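Local coordinates for neurotoxin (Clostridium botulinum, PDB 2QN0), which is the zinc-dependent light chain protease of botulinum neurotoxin serotype C1, which probably cleaves neuronal SNARE proteins, with dual substrate specificity, at residues D295-I300 with N345-L350; P276-D279 with A285-Y288; S69-P74 with P196-T201; C220-L225 with N391-Q396. One frame throughout, in Å; residues are numbered along the deposited sequence.

Contact 1 (D295-I300 with N345-L350); sequences DYYRSI and NKFVEL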
loop_
_atom_site.group_PDB
_atom_site.type_symbol
_atom_site.label_atom_id
_atom_site.label_comp_id
_atom_site.label_asym_id
_atom_site.label_seq_id
_atom_site.Cartn_x
_atom_site.Cartn_y
_atom_site.Cartn_z
ATOM N N ASP A 295 -4.540 17.725 -16.202
ATOM C CA ASP A 295 -3.504 18.449 -16.938
ATOM C C ASP A 295 -2.225 17.630 -17.016
ATOM O O ASP A 295 -1.531 17.650 -18.033
ATOM C CB ASP A 295 -3.196 19.805 -16.295
ATOM C CG ASP A 295 -4.279 20.835 -16.564
ATOM O OD1 ASP A 295 -4.847 20.824 -17.677
ATOM O OD2 ASP A 295 -4.548 21.665 -15.668
ATOM N N TYR A 296 -1.902 16.916 -15.941
ATOM C CA TYR A 296 -0.707 16.081 -15.951
ATOM C C TYR A 296 -0.909 14.938 -16.943
ATOM O O TYR A 296 0.037 14.504 -17.600
ATOM C CB TYR A 296 -0.415 15.523 -14.551
ATOM C CG TYR A 296 0.270 16.506 -13.624
ATOM C CD1 TYR A 296 1.480 17.103 -13.979
ATOM C CD2 TYR A 296 -0.274 16.812 -12.377
ATOM C CE1 TYR A 296 2.133 17.982 -13.109
ATOM C CE2 TYR A 296 0.369 17.686 -11.501
ATOM C CZ TYR A 296 1.570 18.265 -11.871
ATOM O OH TYR A 296 2.209 19.123 -11.005
ATOM N N TYR A 297 -2.143 14.452 -17.051
ATOM C CA TYR A 297 -2.448 13.371 -17.984
ATOM C C TYR A 297 -2.320 13.868 -19.420
ATOM O O TYR A 297 -1.861 13.138 -20.298
ATOM C CB TYR A 297 -3.863 12.826 -17.742
ATOM C CG TYR A 297 -3.935 11.717 -16.706
ATOM C CD1 TYR A 297 -3.081 11.710 -15.597
ATOM C CD2 TYR A 297 -4.863 10.681 -16.830
ATOM C CE1 TYR A 297 -3.149 10.688 -14.638
ATOM C CE2 TYR A 297 -4.943 9.660 -15.875
ATOM C CZ TYR A 297 -4.083 9.672 -14.786
ATOM O OH TYR A 297 -4.163 8.670 -13.845
ATOM N N ARG A 298 -2.728 15.110 -19.666
ATOM C CA ARG A 298 -2.623 15.673 -21.007
ATOM C C ARG A 298 -1.155 15.773 -21.391
ATOM O O ARG A 298 -0.788 15.527 -22.541
ATOM C CB ARG A 298 -3.276 17.059 -21.065
ATOM C CG ARG A 298 -4.792 17.025 -20.976
ATOM C CD ARG A 298 -5.379 18.434 -20.984
ATOM N NE ARG A 298 -6.831 18.423 -20.815
ATOM C CZ ARG A 298 -7.690 17.962 -21.719
ATOM N NH1 ARG A 298 -7.251 17.470 -22.871
ATOM N NH2 ARG A 298 -8.992 17.989 -21.468
ATOM N N SER A 299 -0.315 16.136 -20.428
ATOM C CA SER A 299 1.114 16.246 -20.684
ATOM C C SER A 299 1.690 14.865 -21.013
ATOM O O SER A 299 2.600 14.745 -21.835
ATOM C CB SER A 299 1.827 16.843 -19.468
ATOM O OG SER A 299 3.209 17.014 -19.725
ATOM N N ILE A 300 1.159 13.827 -20.369
ATOM C CA ILE A 300 1.614 12.457 -20.622
ATOM C C ILE A 300 1.218 12.046 -22.042
ATOM O O ILE A 300 2.010 11.442 -22.765
ATOM C CB ILE A 300 0.984 11.450 -19.618
ATOM C CG1 ILE A 300 1.542 11.688 -18.212
ATOM C CG2 ILE A 300 1.245 10.015 -20.074
ATOM C CD1 ILE A 300 3.026 11.497 -18.101
ATOM N N ASN A 345 -14.421 12.291 -20.395
ATOM C CA ASN A 345 -15.373 11.345 -19.821
ATOM C C ASN A 345 -14.655 10.140 -19.221
ATOM O O ASN A 345 -14.931 9.744 -18.089
ATOM C CB ASN A 345 -16.369 10.883 -20.886
ATOM C CG ASN A 345 -17.553 11.823 -21.017
ATOM O OD1 ASN A 345 -17.410 13.038 -20.890
ATOM N ND2 ASN A 345 -18.728 11.264 -21.280
ATOM N N LYS A 346 -13.735 9.560 -19.983
ATOM C CA LYS A 346 -12.982 8.407 -19.506
ATOM C C LYS A 346 -12.111 8.780 -18.312
ATOM O O LYS A 346 -11.957 7.990 -17.377
ATOM C CB LYS A 346 -12.116 7.835 -20.631
ATOM C CG LYS A 346 -12.893 6.978 -21.618
ATOM C CD LYS A 346 -11.992 6.454 -22.723
ATOM C CE LYS A 346 -12.679 5.348 -23.505
ATOM N NZ LYS A 346 -13.988 5.784 -24.063
ATOM N N PHE A 347 -11.545 9.982 -18.337
ATOM C CA PHE A 347 -10.702 10.427 -17.233
ATOM C C PHE A 347 -11.510 10.575 -15.949
ATOM O O PHE A 347 -11.112 10.091 -14.889
ATOM C CB PHE A 347 -10.048 11.771 -17.544
ATOM C CG PHE A 347 -9.319 12.358 -16.373
ATOM C CD1 PHE A 347 -8.039 11.924 -16.042
ATOM C CD2 PHE A 347 -9.935 13.306 -15.561
ATOM C CE1 PHE A 347 -7.383 12.423 -14.922
ATOM C CE2 PHE A 347 -9.290 13.810 -14.438
ATOM C CZ PHE A 347 -8.012 13.368 -14.115
ATOM N N VAL A 348 -12.639 11.269 -16.043
ATOM C CA VAL A 348 -13.484 11.483 -14.878
ATOM C C VAL A 348 -13.892 10.164 -14.233
ATOM O O VAL A 348 -13.894 10.038 -13.007
ATOM C CB VAL A 348 -14.753 12.283 -15.257
ATOM C CG1 VAL A 348 -15.747 12.274 -14.105
ATOM C CG2 VAL A 348 -14.365 13.711 -15.598
ATOM N N GLU A 349 -14.235 9.185 -15.063
ATOM C CA GLU A 349 -14.645 7.877 -14.571
ATOM C C GLU A 349 -13.490 7.194 -13.843
ATOM O O GLU A 349 -13.670 6.634 -12.761
ATOM C CB GLU A 349 -15.122 7.005 -15.736
ATOM C CG GLU A 349 -15.453 5.573 -15.349
ATOM C CD GLU A 349 -15.919 4.743 -16.531
ATOM O OE1 GLU A 349 -15.229 4.749 -17.572
ATOM O OE2 GLU A 349 -16.971 4.079 -16.416
ATOM N N LEU A 350 -12.303 7.247 -14.439
ATOM C CA LEU A 350 -11.119 6.642 -13.837
ATOM C C LEU A 350 -10.772 7.326 -12.519
ATOM O O LEU A 350 -10.544 6.664 -11.499
ATOM C CB LEU A 350 -9.928 6.749 -14.795
ATOM C CG LEU A 350 -8.575 6.275 -14.252
ATOM C CD1 LEU A 350 -8.669 4.801 -13.862
ATOM C CD2 LEU A 350 -7.498 6.479 -15.313
#
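Tyr297 and Phe347 meet between two packed helices, 283-304 and 344-357, in an offset edge-to-face (T-shaped) aromatic pair. The contact is a small helix-helix interface within the clostridial neurotoxin zinc protease fold. The backbones stay well apart, with Tyr297 CA and Phe347 CA 8.8 Å from each other, and side chains fill the interval.

The aromatic interaction comes first. The Phe347 ring turns its edge to a face of Tyr297. The ring centroids are 5.2 Å apart and the planes stand at 81°. The approach is off-centre, so Phe347 CD1 and CE1 sit over the CD2-CE2 side of the tyrosine ring. Phe347 reaches across because its first torsion is trans (chi1 172°), which extends the ring from its helix. A second edge-to-face partner of Tyr297 is Tyr330.

The aliphatic contact is looser. Leu350, one helical turn after Phe347, brings its CD2 methyl to the edge of the Tyr297 ring, near the ring plane. Leu350 CD2 lies 4.1 Å from Tyr297 CE2.

No hydrogen bond joins the two segments. The Tyr297 hydroxyl instead bonds to the backbone oxygen of Tyr239, which ties down the far end of the buried ring. Phe347 also packs on Ala293 and Leu294 of helix 283-304. The closest approach between the segments is Tyr297 CD2 to Phe347 CD1, at 3.5 Å.

Contact 2 (P276-D279 with A285-Y288); sequences PTID and ARKY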
loop_
_atom_site.group_PDB
_atom_site.type_symbol
_atom_site.label_atom_id
_atom_site.label_comp_id
_atom_site.label_asym_id
_atom_site.label_seq_id
_atom_site.Cartn_x
_atom_site.Cartn_y
_atom_site.Cartn_z
ATOM N N PRO A 276 -18.129 9.247 3.466
ATOM C CA PRO A 276 -18.568 10.628 3.722
ATOM C C PRO A 276 -17.428 11.581 4.085
ATOM O O PRO A 276 -17.534 12.794 3.890
ATOM C CB PRO A 276 -19.559 10.465 4.873
ATOM C CG PRO A 276 -20.129 9.113 4.635
ATOM C CD PRO A 276 -18.918 8.293 4.263
ATOM N N THR A 277 -16.343 11.024 4.618
ATOM C CA THR A 277 -15.170 11.801 5.016
ATOM C C THR A 277 -14.618 12.635 3.867
ATOM O O THR A 277 -14.008 13.680 4.089
ATOM C CB THR A 277 -14.043 10.870 5.539
ATOM O OG1 THR A 277 -14.449 10.294 6.782
ATOM C CG2 THR A 277 -12.740 11.641 5.748
ATOM N N ILE A 278 -14.823 12.167 2.640
ATOM C CA ILE A 278 -14.339 12.883 1.466
ATOM C C ILE A 278 -14.897 14.306 1.452
ATOM O O ILE A 278 -14.251 15.227 0.954
ATOM C CB ILE A 278 -14.744 12.142 0.172
ATOM C CG1 ILE A 278 -13.932 10.846 0.055
ATOM C CG2 ILE A 278 -14.507 13.031 -1.049
ATOM C CD1 ILE A 278 -14.341 9.944 -1.098
ATOM N N ASP A 279 -16.087 14.483 2.016
ATOM C CA ASP A 279 -16.717 15.800 2.059
ATOM C C ASP A 279 -15.982 16.803 2.948
ATOM O O ASP A 279 -16.284 17.999 2.922
ATOM C CB ASP A 279 -18.172 15.677 2.512
ATOM C CG ASP A 279 -19.027 14.916 1.516
ATOM O OD1 ASP A 279 -18.886 15.165 0.301
ATOM O OD2 ASP A 279 -19.843 14.077 1.945
ATOM N N ALA A 285 -11.583 22.419 -3.737
ATOM C CA ALA A 285 -10.234 21.860 -3.649
ATOM C C ALA A 285 -10.209 20.479 -4.311
ATOM O O ALA A 285 -9.242 20.125 -4.990
ATOM C CB ALA A 285 -9.796 21.753 -2.187
ATOM N N ARG A 286 -11.263 19.692 -4.106
ATOM C CA ARG A 286 -11.327 18.371 -4.729
ATOM C C ARG A 286 -11.265 18.539 -6.247
ATOM O O ARG A 286 -10.534 17.824 -6.932
ATOM C CB ARG A 286 -12.627 17.656 -4.354
ATOM C CG ARG A 286 -12.647 17.081 -2.944
ATOM C CD ARG A 286 -13.961 16.364 -2.693
ATOM N NE ARG A 286 -14.874 17.185 -1.906
ATOM C CZ ARG A 286 -16.196 17.126 -1.996
ATOM N NH1 ARG A 286 -16.772 16.289 -2.847
ATOM N NH2 ARG A 286 -16.943 17.901 -1.225
ATOM N N LYS A 287 -12.036 19.491 -6.765
ATOM C CA LYS A 287 -12.061 19.756 -8.202
ATOM C C LYS A 287 -10.694 20.220 -8.689
ATOM O O LYS A 287 -10.241 19.827 -9.766
ATOM C CB LYS A 287 -13.109 20.825 -8.528
ATOM C CG LYS A 287 -14.545 20.400 -8.269
ATOM C CD LYS A 287 -14.966 19.261 -9.180
ATOM C CE LYS A 287 -16.415 18.873 -8.934
ATOM N NZ LYS A 287 -17.339 20.020 -9.156
ATOM N N TYR A 288 -10.043 21.064 -7.894
ATOM C CA TYR A 288 -8.723 21.580 -8.231
ATOM C C TYR A 288 -7.718 20.444 -8.457
ATOM O O TYR A 288 -7.026 20.404 -9.474
ATOM C CB TYR A 288 -8.225 22.488 -7.106
ATOM C CG TYR A 288 -6.782 22.911 -7.234
ATOM C CD1 TYR A 288 -6.401 23.914 -8.126
ATOM C CD2 TYR A 288 -5.788 22.291 -6.476
ATOM C CE1 TYR A 288 -5.065 24.287 -8.258
ATOM C CE2 TYR A 288 -4.455 22.653 -6.603
ATOM C CZ TYR A 288 -4.098 23.649 -7.493
ATOM O OH TYR A 288 -2.777 24.004 -7.614
HETATM O O HOH W 1 -19.684 17.525 -1.615
#
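Ile278 and Arg286 are the nearest residues of the two segments by backbone, with 8.8 Å between Ile278 CA and Arg286 CA, where the 3-10 segment 276-279 lies beside the early part of helix 283-304. A bond from Asp279 N to Pro276 O (2.9 Å) belongs to the 3-10 turn.

Arg286 carries the contact from the helix side. Its chain is bent at chi3 (-101°), which turns the guanidinium out of line with the aliphatic part. The aliphatic part crosses Ile278 at about a right angle. There Arg286 CD lies 3.8 Å from Ile278 CG2. Tyr271 of helix 267-273 touches both side chains.

The guanidinium lies with one face against the backbone of the 3-10 segment. Ile278 O and Asp279 CA sit over that face. The N-H of Arg286 NE is used elsewhere, in a hydrogen bond to Ile281 O in the intervening loop.

Asp279 points its CB away from the helix, yet its carboxylate comes close to Arg286. The salt bridge is long, 3.7 Å from Asp279 OD1 to Arg286 NH2. The oxygen lies well out of the guanidinium plane, and the two planar groups are 63° apart. A water completes the link: it accepts from Arg286 NH2 at 2.8 Å and donates to Asp279 OD1 at 3.1 Å. This water sits at the guanidinium edge, in its plane.

The chemistry implies two separate roles for the arginine. Among its directed N-H bonds are those to the water and to Ile281 O, while its attraction to Asp279 is by charge alone and is probably softened by solvent at this partly exposed site.

Contact 3 (S69-P74 with P196-T201); sequences SGYYDP and PRFMLT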
loop_
_atom_site.group_PDB
_atom_site.type_symbol
_atom_site.label_atom_id
_atom_site.label_comp_id
_atom_site.label_asym_id
_atom_site.label_seq_id
_atom_site.Cartn_x
_atom_site.Cartn_y
_atom_site.Cartn_z
ATOM N N SER A 69 0.262 6.847 18.581
ATOM C CA SER A 69 0.369 5.520 19.179
ATOM C C SER A 69 1.520 4.764 18.527
ATOM O O SER A 69 1.663 4.774 17.303
ATOM C CB SER A 69 -0.931 4.736 18.978
ATOM O OG SER A 69 -2.027 5.399 19.582
ATOM N N GLY A 70 2.338 4.108 19.346
ATOM C CA GLY A 70 3.465 3.366 18.810
ATOM C C GLY A 70 3.734 2.037 19.494
ATOM O O GLY A 70 3.340 1.815 20.640
ATOM N N TYR A 71 4.405 1.151 18.768
ATOM C CA TYR A 71 4.769 -0.172 19.263
ATOM C C TYR A 71 6.162 -0.424 18.712
ATOM O O TYR A 71 6.353 -0.476 17.495
ATOM C CB TYR A 71 3.800 -1.229 18.730
ATOM C CG TYR A 71 4.092 -2.629 19.222
ATOM C CD1 TYR A 71 3.543 -3.099 20.414
ATOM C CD2 TYR A 71 4.932 -3.478 18.504
ATOM C CE1 TYR A 71 3.823 -4.384 20.878
ATOM C CE2 TYR A 71 5.220 -4.766 18.962
ATOM C CZ TYR A 71 4.661 -5.209 20.148
ATOM O OH TYR A 71 4.933 -6.480 20.598
ATOM N N TYR A 72 7.135 -0.576 19.605
ATOM C CA TYR A 72 8.519 -0.782 19.190
ATOM C C TYR A 72 9.131 -2.091 19.678
ATOM O O TYR A 72 9.194 -2.347 20.880
ATOM C CB TYR A 72 9.367 0.395 19.678
ATOM C CG TYR A 72 8.930 1.725 19.111
ATOM C CD1 TYR A 72 9.479 2.213 17.926
ATOM C CD2 TYR A 72 7.930 2.474 19.733
ATOM C CE1 TYR A 72 9.044 3.417 17.373
ATOM C CE2 TYR A 72 7.486 3.678 19.183
ATOM C CZ TYR A 72 8.047 4.141 18.004
ATOM O OH TYR A 72 7.606 5.321 17.452
ATOM N N ASP A 73 9.579 -2.912 18.734
ATOM C CA ASP A 73 10.212 -4.190 19.047
ATOM C C ASP A 73 11.344 -4.402 18.050
ATOM O O ASP A 73 11.115 -4.799 16.907
ATOM C CB ASP A 73 9.206 -5.338 18.943
ATOM C CG ASP A 73 9.830 -6.690 19.257
ATOM O OD1 ASP A 73 11.053 -6.737 19.510
ATOM O OD2 ASP A 73 9.103 -7.704 19.246
ATOM N N PRO A 74 12.590 -4.149 18.479
ATOM C CA PRO A 74 13.764 -4.305 17.617
ATOM C C PRO A 74 14.010 -5.720 17.106
ATOM O O PRO A 74 14.753 -5.910 16.147
ATOM C CB PRO A 74 14.902 -3.802 18.500
ATOM C CG PRO A 74 14.461 -4.232 19.866
ATOM C CD PRO A 74 12.996 -3.839 19.863
ATOM N N PRO A 196 0.153 -6.324 8.943
ATOM C CA PRO A 196 -1.293 -6.427 9.150
ATOM C C PRO A 196 -1.776 -7.172 10.389
ATOM O O PRO A 196 -2.881 -6.902 10.859
ATOM C CB PRO A 196 -1.785 -7.082 7.860
ATOM C CG PRO A 196 -0.785 -6.629 6.842
ATOM C CD PRO A 196 0.518 -6.782 7.590
ATOM N N ARG A 197 -0.979 -8.095 10.930
ATOM C CA ARG A 197 -1.449 -8.828 12.107
ATOM C C ARG A 197 -1.513 -7.967 13.363
ATOM O O ARG A 197 -2.086 -8.378 14.369
ATOM C CB ARG A 197 -0.612 -10.093 12.366
ATOM C CG ARG A 197 0.699 -9.916 13.100
ATOM C CD ARG A 197 1.233 -11.298 13.501
ATOM N NE ARG A 197 2.574 -11.257 14.080
ATOM C CZ ARG A 197 2.849 -10.882 15.326
ATOM N NH1 ARG A 197 1.874 -10.512 16.142
ATOM N NH2 ARG A 197 4.104 -10.874 15.755
ATOM N N PHE A 198 -0.916 -6.780 13.315
ATOM C CA PHE A 198 -0.982 -5.858 14.451
ATOM C C PHE A 198 -2.196 -4.996 14.128
ATOM O O PHE A 198 -2.110 -4.052 13.340
ATOM C CB PHE A 198 0.293 -5.020 14.536
ATOM C CG PHE A 198 1.465 -5.770 15.103
ATOM C CD1 PHE A 198 1.734 -5.736 16.468
ATOM C CD2 PHE A 198 2.279 -6.541 14.280
ATOM C CE1 PHE A 198 2.798 -6.463 17.006
ATOM C CE2 PHE A 198 3.344 -7.273 14.809
ATOM C CZ PHE A 198 3.601 -7.232 16.174
ATOM N N MET A 199 -3.327 -5.335 14.739
ATOM C CA MET A 199 -4.587 -4.657 14.464
ATOM C C MET A 199 -5.028 -3.528 15.383
ATOM O O MET A 199 -4.995 -3.640 16.607
ATOM C CB MET A 199 -5.709 -5.695 14.408
ATOM C CG MET A 199 -5.467 -6.813 13.412
ATOM S SD MET A 199 -6.580 -8.196 13.697
ATOM C CE MET A 199 -5.594 -9.178 14.852
ATOM N N LEU A 200 -5.471 -2.445 14.757
ATOM C CA LEU A 200 -5.974 -1.275 15.456
ATOM C C LEU A 200 -7.352 -1.646 16.007
ATOM O O LEU A 200 -8.093 -2.403 15.372
ATOM C CB LEU A 200 -6.065 -0.117 14.451
ATOM C CG LEU A 200 -6.737 1.224 14.751
ATOM C CD1 LEU A 200 -6.176 2.282 13.796
ATOM C CD2 LEU A 200 -8.246 1.103 14.591
ATOM N N THR A 201 -7.688 -1.142 17.193
ATOM C CA THR A 201 -8.986 -1.429 17.804
ATOM C C THR A 201 -9.804 -0.147 17.951
ATOM O O THR A 201 -9.245 0.938 18.120
ATOM C CB THR A 201 -8.824 -2.102 19.182
ATOM O OG1 THR A 201 -7.994 -1.290 20.020
ATOM C CG2 THR A 201 -8.181 -3.482 19.023
#
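Tyr71 and Phe198 approach each other from two lengths of irregular chain, with their CA atoms 9.4 Å apart. The backbone is extended around Tyr71, and it turns at Pro196 and Arg197 before Phe198. No hydrogen bond joins 69-74 to 196-201. The backbones are too far apart to pair, and the gap is bridged by two aromatic side chains.

The rings meet obliquely, with planes at 47° and centroids 5.1 Å apart. This is neither a stack nor an edge-to-face pair. One corner of the phenylalanine does most of the touching. Phe198 CE1 lies over one face of the Tyr71 ring, 3.5 Å from Tyr71 CE2. It is also 3.9 Å from Tyr71 CZ, so it sits toward the hydroxyl end of the ring. A fully extended chi1 (-179°) carries the Tyr71 ring straight out from the chain to this place.

Both rings have further holds. The Tyr71 hydroxyl is hydrogen-bonded to Asn425 ND2. Phe198 and Tyr76 form an edge-to-face pair. Phe198 CE2 also lies 3.6 Å above the plane of the Arg197 guanidinium, over its centre.

The contact is buried between loops. Segment 69-74 leads toward helix 80-97, and its backbone bonds to Ile165 and to the C-terminal residues Pro428 and Val430. Segment 196-201 joins strand 190-193 to strand 201-202. Its Pro196 packs on Ile90 and Leu93 of helix 80-97 and on Pro223 at the start of helix 223-238.

Contact 4 (C220-L225 with N391-Q396); sequences CMDPIL and NVYDIQ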
loop_
_atom_site.group_PDB
_atom_site.type_symbol
_atom_site.label_atom_id
_atom_site.label_comp_id
_atom_site.label_asym_id
_atom_site.label_seq_id
_atom_site.Cartn_x
_atom_site.Cartn_y
_atom_site.Cartn_z
ATOM N N CYS A 220 -11.739 -5.161 16.364
ATOM C CA CYS A 220 -10.423 -5.020 15.759
ATOM C C CYS A 220 -10.627 -4.763 14.270
ATOM O O CYS A 220 -11.702 -5.027 13.730
ATOM C CB CYS A 220 -9.609 -6.306 15.935
ATOM S SG CYS A 220 -10.281 -7.724 15.014
ATOM N N MET A 221 -9.614 -4.212 13.610
ATOM C CA MET A 221 -9.707 -4.007 12.172
ATOM C C MET A 221 -9.299 -5.335 11.542
ATOM O O MET A 221 -8.407 -6.015 12.051
ATOM C CB MET A 221 -8.729 -2.926 11.696
ATOM C CG MET A 221 -9.281 -1.511 11.719
ATOM S SD MET A 221 -8.145 -0.395 10.875
ATOM C CE MET A 221 -8.495 -0.800 9.174
ATOM N N ASP A 222 -9.959 -5.717 10.456
ATOM C CA ASP A 222 -9.594 -6.947 9.771
ATOM C C ASP A 222 -8.282 -6.629 9.053
ATOM O O ASP A 222 -8.165 -5.601 8.377
ATOM C CB ASP A 222 -10.665 -7.330 8.746
ATOM C CG ASP A 222 -10.381 -8.671 8.077
ATOM O OD1 ASP A 222 -9.218 -8.914 7.702
ATOM O OD2 ASP A 222 -11.324 -9.477 7.922
ATOM N N PRO A 223 -7.269 -7.494 9.207
ATOM C CA PRO A 223 -5.974 -7.280 8.561
ATOM C C PRO A 223 -6.041 -6.945 7.071
ATOM O O PRO A 223 -5.193 -6.198 6.574
ATOM C CB PRO A 223 -5.242 -8.594 8.820
ATOM C CG PRO A 223 -5.742 -8.971 10.169
ATOM C CD PRO A 223 -7.229 -8.689 10.071
ATOM N N ILE A 224 -7.024 -7.476 6.343
ATOM C CA ILE A 224 -7.064 -7.156 4.921
ATOM C C ILE A 224 -7.372 -5.684 4.668
ATOM O O ILE A 224 -6.925 -5.133 3.668
ATOM C CB ILE A 224 -8.076 -8.015 4.104
ATOM C CG1 ILE A 224 -9.495 -7.858 4.648
ATOM C CG2 ILE A 224 -7.618 -9.472 4.076
ATOM C CD1 ILE A 224 -10.563 -8.231 3.634
ATOM N N LEU A 225 -8.122 -5.045 5.562
ATOM C CA LEU A 225 -8.440 -3.629 5.367
ATOM C C LEU A 225 -7.239 -2.752 5.688
ATOM O O LEU A 225 -7.051 -1.695 5.085
ATOM C CB LEU A 225 -9.649 -3.209 6.210
ATOM C CG LEU A 225 -11.006 -3.759 5.745
ATOM C CD1 LEU A 225 -12.118 -2.865 6.275
ATOM C CD2 LEU A 225 -11.078 -3.802 4.230
ATOM N N ASN A 391 -8.468 -21.901 11.921
ATOM C CA ASN A 391 -9.488 -22.004 12.960
ATOM C C ASN A 391 -9.666 -20.633 13.600
ATOM O O ASN A 391 -10.568 -20.423 14.409
ATOM C CB ASN A 391 -9.074 -23.009 14.036
ATOM C CG ASN A 391 -9.020 -24.431 13.516
ATOM O OD1 ASN A 391 -9.974 -24.917 12.908
ATOM N ND2 ASN A 391 -7.903 -25.108 13.757
ATOM N N VAL A 392 -8.790 -19.707 13.228
ATOM C CA VAL A 392 -8.813 -18.350 13.763
ATOM C C VAL A 392 -9.188 -17.330 12.695
ATOM O O VAL A 392 -10.019 -16.446 12.920
ATOM C CB VAL A 392 -7.424 -17.967 14.329
ATOM C CG1 VAL A 392 -7.407 -16.501 14.747
ATOM C CG2 VAL A 392 -7.086 -18.856 15.519
ATOM N N TYR A 393 -8.580 -17.476 11.525
ATOM C CA TYR A 393 -8.799 -16.550 10.424
ATOM C C TYR A 393 -8.710 -17.298 9.098
ATOM O O TYR A 393 -7.704 -17.950 8.824
ATOM C CB TYR A 393 -7.711 -15.473 10.480
ATOM C CG TYR A 393 -7.882 -14.320 9.518
ATOM C CD1 TYR A 393 -8.623 -13.196 9.872
ATOM C CD2 TYR A 393 -7.289 -14.350 8.254
ATOM C CE1 TYR A 393 -8.769 -12.119 8.991
ATOM C CE2 TYR A 393 -7.429 -13.285 7.364
ATOM C CZ TYR A 393 -8.170 -12.173 7.742
ATOM O OH TYR A 393 -8.305 -11.113 6.874
ATOM N N ASP A 394 -9.757 -17.226 8.281
ATOM C CA ASP A 394 -9.704 -17.894 6.987
ATOM C C ASP A 394 -9.989 -16.938 5.835
ATOM O O ASP A 394 -10.463 -15.819 6.039
ATOM C CB ASP A 394 -10.643 -19.114 6.928
ATOM C CG ASP A 394 -12.111 -18.762 7.099
ATOM O OD1 ASP A 394 -12.552 -17.690 6.641
ATOM O OD2 ASP A 394 -12.842 -19.594 7.678
ATOM N N ILE A 395 -9.684 -17.388 4.624
ATOM C CA ILE A 395 -9.866 -16.585 3.421
ATOM C C ILE A 395 -11.287 -16.090 3.170
ATOM O O ILE A 395 -11.491 -14.924 2.830
ATOM C CB ILE A 395 -9.378 -17.369 2.173
ATOM C CG1 ILE A 395 -7.866 -17.581 2.263
ATOM C CG2 ILE A 395 -9.743 -16.622 0.898
ATOM C CD1 ILE A 395 -7.301 -18.477 1.178
ATOM N N GLN A 396 -12.270 -16.962 3.346
ATOM C CA GLN A 396 -13.653 -16.587 3.091
ATOM C C GLN A 396 -14.296 -15.615 4.081
ATOM O O GLN A 396 -14.945 -14.654 3.666
ATOM C CB GLN A 396 -14.523 -17.843 2.990
ATOM C CG GLN A 396 -15.975 -17.573 2.612
ATOM C CD GLN A 396 -16.114 -16.867 1.271
ATOM O OE1 GLN A 396 -15.460 -17.231 0.291
ATOM N NE2 GLN A 396 -16.979 -15.858 1.219
#
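Asp222 and Tyr393 both hold CG anti to the backbone N, with chi1 at -176° and -172°, and these extended side chains bring carboxylate and hydroxyl together. The ring of Tyr393 reaches from the loop 391-396 to the start of helix 223-238.

The central bond runs from Tyr393 OH to Asp222 OD1 at 2.5 Å, a short hydrogen bond. It uses the syn lone pair of OD1. Asp222 approaches at the ring edge, with its CG in the ring plane, while the carboxylate plane is turned steeply from the ring.

OD1 has a second donor. Ile224 N gives it a nearly straight bond of 3.0 Å, with an N-H...O angle of 169°. This donor comes on the anti side, tilted out of the carboxylate plane. The other oxygen, OD2, forms a salt bridge with Arg96 of helix 80-97. The buried carboxylate is therefore held at both oxygens, and the arginine probably favours its charged form.

Apolar groups close around the phenol. Ile224 CG2 lies 3.3 Å from Tyr393 OH, a tight approach. Pro223 CD is 3.9 Å from Tyr393 CE1. Phe399 makes an edge-to-face pair with the Tyr393 ring.

The arrangement is a helix N-cap: Asp222 sits just before helix 223-238 and its side chain accepts from Ile224 N. Further along, the same helix carries the HExxH motif of zinc proteases, with the zinc ligands His229 and His233.

Overall arrangement
Contacts 1, 3 and 4 are buried, whereas contact 2 is partly exposed. Their chemistry follows this. Contacts 1 and 3 join aromatic rings without a hydrogen bond between their segments. Contact 4 adds a buried carboxylate, and contact 2 uses water and charge. Contacts 1 and 2 share helix 283-304, with centres 18 Å apart and no touch. Contacts 3 and 4 do touch: Leu200 O is 2.9 Å from Met221 N, a probable hydrogen bond, and Met199 packs on Pro223. Contacts 1 and 3 lie on opposite sides of the chain's centre, as do contacts 1 and 4. Contact 2 is local in sequence, whereas contacts 3 and 4 each join segments more than 100 residues apart.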